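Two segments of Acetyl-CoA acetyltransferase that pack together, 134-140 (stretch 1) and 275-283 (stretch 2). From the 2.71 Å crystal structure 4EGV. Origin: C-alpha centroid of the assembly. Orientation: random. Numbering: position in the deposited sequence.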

ATOM      1  N   ASN A 134     -18.832 -19.418  -0.068  1.00 46.86           N
ATOM      2  CA  ASN A 134     -19.416 -18.384   0.728  1.00 45.98           C
ATOM      3  C   ASN A 134     -20.463 -17.671  -0.106  1.00 45.43           C
ATOM      4  O   ASN A 134     -20.471 -17.839  -1.300  1.00 44.97           O
ATOM      5  N   ASP A 135     -21.344 -16.902   0.519  1.00 45.12           N
ATOM      6  CA  ASP A 135     -22.455 -16.239  -0.164  1.00 45.15           C
ATOM      7  C   ASP A 135     -22.588 -14.748   0.127  1.00 43.57           C
ATOM      8  O   ASP A 135     -22.782 -13.962  -0.713  1.00 43.14           O
ATOM      9  N   VAL A 136     -22.522 -14.385   1.362  1.00 41.89           N
ATOM     10  CA  VAL A 136     -22.482 -12.989   1.801  1.00 39.97           C
ATOM     11  C   VAL A 136     -21.351 -12.727   2.797  1.00 38.71           C
ATOM     12  O   VAL A 136     -21.280 -13.330   3.863  1.00 37.74           O
ATOM     13  N   VAL A 137     -20.474 -11.811   2.431  1.00 37.06           N
ATOM     14  CA  VAL A 137     -19.305 -11.545   3.212  1.00 35.65           C
ATOM     15  C   VAL A 137     -19.231 -10.066   3.547  1.00 34.00           C
ATOM     16  O   VAL A 137     -19.530  -9.228   2.738  1.00 33.22           O
ATOM     17  N   LEU A 138     -18.829  -9.765   4.768  1.00 32.53           N
ATOM     18  CA  LEU A 138     -18.539  -8.399   5.202  1.00 30.92           C
ATOM     19  C   LEU A 138     -17.075  -8.242   5.595  1.00 30.06           C
ATOM     20  O   LEU A 138     -16.562  -8.965   6.410  1.00 29.14           O
ATOM     21  N   ILE A 139     -16.413  -7.273   4.984  1.00 29.64           N
ATOM     22  CA  ILE A 139     -15.046  -6.928   5.276  1.00 29.52           C
ATOM     23  C   ILE A 139     -14.990  -5.554   5.966  1.00 28.54           C
ATOM     24  O   ILE A 139     -15.776  -4.671   5.651  1.00 28.22           O
ATOM     25  N   PHE A 140     -14.109  -5.371   6.933  1.00 27.49           N
ATOM     26  CA  PHE A 140     -14.055  -4.090   7.611  1.00 27.40           C
ATOM     27  C   PHE A 140     -12.699  -3.894   8.264  1.00 27.66           C
ATOM     28  O   PHE A 140     -11.923  -4.835   8.402  1.00 26.20           O
ATOM     29  N   LEU A 275     -16.674  -3.196   3.465  1.00 28.13           N
ATOM     30  CA  LEU A 275     -17.191  -3.616   2.165  1.00 29.33           C
ATOM     31  C   LEU A 275     -18.165  -4.784   2.256  1.00 29.38           C
ATOM     32  O   LEU A 275     -17.896  -5.783   2.860  1.00 28.75           O
ATOM     33  N   LEU A 276     -19.300  -4.649   1.620  1.00 30.71           N
ATOM     34  CA  LEU A 276     -20.257  -5.707   1.574  1.00 31.67           C
ATOM     35  C   LEU A 276     -20.294  -6.343   0.197  1.00 32.77           C
ATOM     36  O   LEU A 276     -20.503  -5.686  -0.780  1.00 32.28           O
HETATM   37  N   MSE A 277     -20.099  -7.648   0.152  1.00 35.20           N
HETATM   38  CA  MSE A 277     -19.914  -8.390  -1.073  1.00 38.15           C
HETATM   39  C   MSE A 277     -20.783  -9.621  -1.065  1.00 38.58           C
HETATM   40  O   MSE A 277     -21.029 -10.210  -0.022  1.00 38.29           O
HETATM   41  N   MSE A 278     -21.226 -10.027  -2.242  1.00 39.65           N
HETATM   42  CA  MSE A 278     -22.256 -11.056  -2.382  1.00 40.46           C
HETATM   43  C   MSE A 278     -22.171 -11.739  -3.737  1.00 40.30           C
HETATM   44  O   MSE A 278     -21.605 -11.205  -4.669  1.00 39.64           O
ATOM     45  N   SER A 279     -22.803 -12.901  -3.842  1.00 40.80           N
ATOM     46  CA  SER A 279     -23.119 -13.501  -5.114  1.00 40.75           C
ATOM     47  C   SER A 279     -24.265 -12.726  -5.700  1.00 41.33           C
ATOM     48  O   SER A 279     -25.118 -12.246  -5.000  1.00 41.24           O
ATOM     49  N   VAL A 280     -24.266 -12.594  -7.005  1.00 42.31           N
ATOM     50  CA  VAL A 280     -25.362 -11.998  -7.750  1.00 43.48           C
ATOM     51  C   VAL A 280     -26.745 -12.629  -7.403  1.00 44.18           C
ATOM     52  O   VAL A 280     -27.764 -11.948  -7.362  1.00 43.85           O
ATOM     53  N   GLU A 281     -26.747 -13.919  -7.111  1.00 45.36           N
ATOM     54  CA  GLU A 281     -27.901 -14.631  -6.624  1.00 47.23           C
ATOM     55  C   GLU A 281     -28.385 -14.149  -5.268  1.00 47.12           C
ATOM     56  O   GLU A 281     -29.571 -13.996  -5.046  1.00 47.20           O
ATOM     57  N   SER A 282     -27.472 -13.924  -4.344  1.00 47.30           N
ATOM     58  CA  SER A 282     -27.852 -13.296  -3.080  1.00 47.26           C
ATOM     59  C   SER A 282     -28.320 -11.845  -3.224  1.00 47.22           C
ATOM     60  O   SER A 282     -29.197 -11.397  -2.506  1.00 47.01           O
ATOM     61  N   ALA A 283     -27.759 -11.125  -4.175  1.00 47.58           N
ATOM     62  CA  ALA A 283     -28.179  -9.759  -4.432  1.00 48.65           C
ATOM     63  C   ALA A 283     -29.622  -9.646  -4.912  1.00 49.64           C
ATOM     64  O   ALA A 283     -30.308  -8.718  -4.560  1.00 49.16           O
TER

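Strands 136-140 and 275-279 run antiparallel, and backbone groups supply every hydrogen bond between them. At the hydrogen-bonded pair Val137-Met277, Val137 N donates to Met277 O (3.0 Å) and Met277 N returns the bond to Val137 O (3.1 Å). Ile139 and Leu275 repeat this reciprocal pattern: Ile139 N to Leu275 O is 3.0 Å, Leu275 N to Ile139 O 2.8 Å. Beyond these pairs, Ser279 N makes a weak bond to Asp135 O (3.3 Å). Asp135 O also receives a CA-H...O contact from Met278 CA (3.4 Å), and Leu138 CA makes a similar one to Leu275 O (3.6 Å).

With these polar groups paired, the strands can be buried, and apolar side chains fill both faces. On one face lie Val136, Leu138, Leu276 and Met278. Val136, chi1 t, has CG1 4.0 Å from Leu276 CD1 and CG2 3.6 Å from Met278 CG. Leu138 and Leu276 share the t,p rotamer, and their ends come nearer the partner strand; Leu138 CD1 sits 4.2 Å from Leu276 CB. The selenomethionine Met278 instead leads its end away.

The other face carries Val137, Ile139, Leu275 and Met277. Ile139 (m,t) and Leu275 (m,t) meet at their CB atoms, 4.4 Å apart, while Ile139 CD1 extends to CE of selenomethionine Met277, 3.6 Å away. Met277 is extended, t at chi1 and chi2, with chi3 at -34°, and its unbranched chain meets Ile139 on the diagonal.

Where the strand gives way to helix, serine suits the N-cap because its short hydroxyl can fold back on the backbone. Ser279, chi1 p, accepts at OG from Ser282 N (3.2 Å), and Ser282 OG also donates to Ser279 OG (3.1 Å). Ser279 O accepts from Ala283 N (3.0 Å). Exposed Asp135 makes no side-chain hydrogen bond to this stretch: its OD1 remains 4.1 Å from Ser279 OG.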

ATOM      1  CB  ASN A 134     -18.315 -17.449   1.214  1.00 46.27           C
ATOM      2  CG  ASN A 134     -17.474 -18.053   2.289  1.00 44.95           C
ATOM      3  OD1 ASN A 134     -17.822 -18.015   3.414  1.00 43.87           O
ATOM      4  ND2 ASN A 134     -16.363 -18.616   1.926  1.00 44.72           N
ATOM      5  CB  ASP A 135     -23.775 -16.918   0.184  1.00 46.32           C
ATOM      6  CG  ASP A 135     -23.951 -18.259  -0.467  1.00 49.36           C
ATOM      7  OD1 ASP A 135     -23.864 -18.364  -1.668  1.00 50.04           O
ATOM      8  OD2 ASP A 135     -24.192 -19.210   0.230  1.00 51.52           O
ATOM      9  CB  VAL A 136     -23.812 -12.514   2.403  1.00 39.99           C
ATOM     10  CG1 VAL A 136     -23.791 -11.012   2.659  1.00 38.53           C
ATOM     11  CG2 VAL A 136     -24.956 -12.894   1.516  1.00 39.64           C
ATOM     12  CB  VAL A 137     -18.032 -11.981   2.432  1.00 36.16           C
ATOM     13  CG1 VAL A 137     -16.721 -11.626   3.195  1.00 36.30           C
ATOM     14  CG2 VAL A 137     -18.091 -13.462   2.090  1.00 35.32           C
ATOM     15  CB  LEU A 138     -19.452  -7.957   6.369  1.00 30.91           C
ATOM     16  CG  LEU A 138     -19.321  -6.490   6.813  1.00 30.28           C
ATOM     17  CD1 LEU A 138     -19.693  -5.546   5.653  1.00 29.95           C
ATOM     18  CD2 LEU A 138     -20.147  -6.169   8.026  1.00 26.65           C
ATOM     19  CB  ILE A 139     -14.284  -6.950   3.958  1.00 30.28           C
ATOM     20  CG1 ILE A 139     -14.111  -8.388   3.487  1.00 31.78           C
ATOM     21  CG2 ILE A 139     -12.906  -6.296   4.045  1.00 31.05           C
ATOM     22  CD1 ILE A 139     -13.785  -8.485   1.998  1.00 34.69           C
ATOM     23  CB  PHE A 140     -15.200  -3.914   8.632  1.00 27.94           C
ATOM     24  CG  PHE A 140     -15.399  -5.102   9.524  1.00 29.03           C
ATOM     25  CD1 PHE A 140     -14.506  -5.383  10.547  1.00 27.46           C
ATOM     26  CD2 PHE A 140     -16.455  -5.974   9.299  1.00 30.57           C
ATOM     27  CE1 PHE A 140     -14.665  -6.498  11.357  1.00 29.33           C
ATOM     28  CE2 PHE A 140     -16.622  -7.135  10.120  1.00 32.74           C
ATOM     29  CZ  PHE A 140     -15.715  -7.373  11.149  1.00 32.07           C
ATOM     30  CB  LEU A 275     -16.045  -3.984   1.192  1.00 29.92           C
ATOM     31  CG  LEU A 275     -14.825  -3.052   1.093  1.00 31.02           C
ATOM     32  CD1 LEU A 275     -13.628  -3.743   0.467  1.00 31.09           C
ATOM     33  CD2 LEU A 275     -15.167  -1.764   0.371  1.00 30.99           C
ATOM     34  CB  LEU A 276     -21.615  -5.155   1.968  1.00 31.41           C
ATOM     35  CG  LEU A 276     -22.847  -6.052   2.137  1.00 31.55           C
ATOM     36  CD1 LEU A 276     -22.694  -7.219   3.178  1.00 26.38           C
ATOM     37  CD2 LEU A 276     -24.016  -5.130   2.424  1.00 29.64           C
HETATM   38  CB  MSE A 277     -18.480  -8.816  -1.137  1.00 39.30           C
HETATM   39  CG  MSE A 277     -18.001  -9.271  -2.507  1.00 46.41           C
HETATM   40 SE   MSE A 277     -16.073  -9.799  -2.471  1.00 58.91          SE
HETATM   41  CE  MSE A 277     -15.466  -8.507  -1.148  1.00 58.73           C
HETATM   42  CB  MSE A 278     -23.635 -10.397  -2.341  1.00 40.59           C
HETATM   43  CG  MSE A 278     -24.382 -10.404  -1.071  1.00 43.93           C
HETATM   44 SE   MSE A 278     -26.012  -9.284  -1.232  1.00 46.46          SE
HETATM   45  CE  MSE A 278     -25.713  -8.751  -3.044  1.00 50.53           C
ATOM     46  CB  SER A 279     -23.474 -14.975  -4.952  1.00 40.57           C
ATOM     47  OG  SER A 279     -24.576 -15.164  -4.112  1.00 39.00           O
ATOM     48  CB  VAL A 280     -24.945 -12.000  -9.263  1.00 43.61           C
ATOM     49  CG1 VAL A 280     -26.053 -12.312 -10.238  1.00 43.91           C
ATOM     50  CG2 VAL A 280     -24.183 -10.739  -9.598  1.00 43.57           C
ATOM     51  CB  GLU A 281     -27.577 -16.102  -6.537  1.00 48.10           C
ATOM     52  CG  GLU A 281     -28.731 -16.988  -6.106  1.00 53.00           C
ATOM     53  CD  GLU A 281     -28.305 -18.441  -5.866  1.00 59.46           C
ATOM     54  OE1 GLU A 281     -27.084 -18.748  -5.730  1.00 61.48           O
ATOM     55  OE2 GLU A 281     -29.203 -19.295  -5.823  1.00 60.55           O
ATOM     56  CB  SER A 282     -26.720 -13.374  -2.073  1.00 46.96           C
ATOM     57  OG  SER A 282     -26.449 -14.696  -1.717  1.00 45.63           O
ATOM     58  CB  ALA A 283     -27.239  -9.097  -5.395  1.00 48.24           C
TER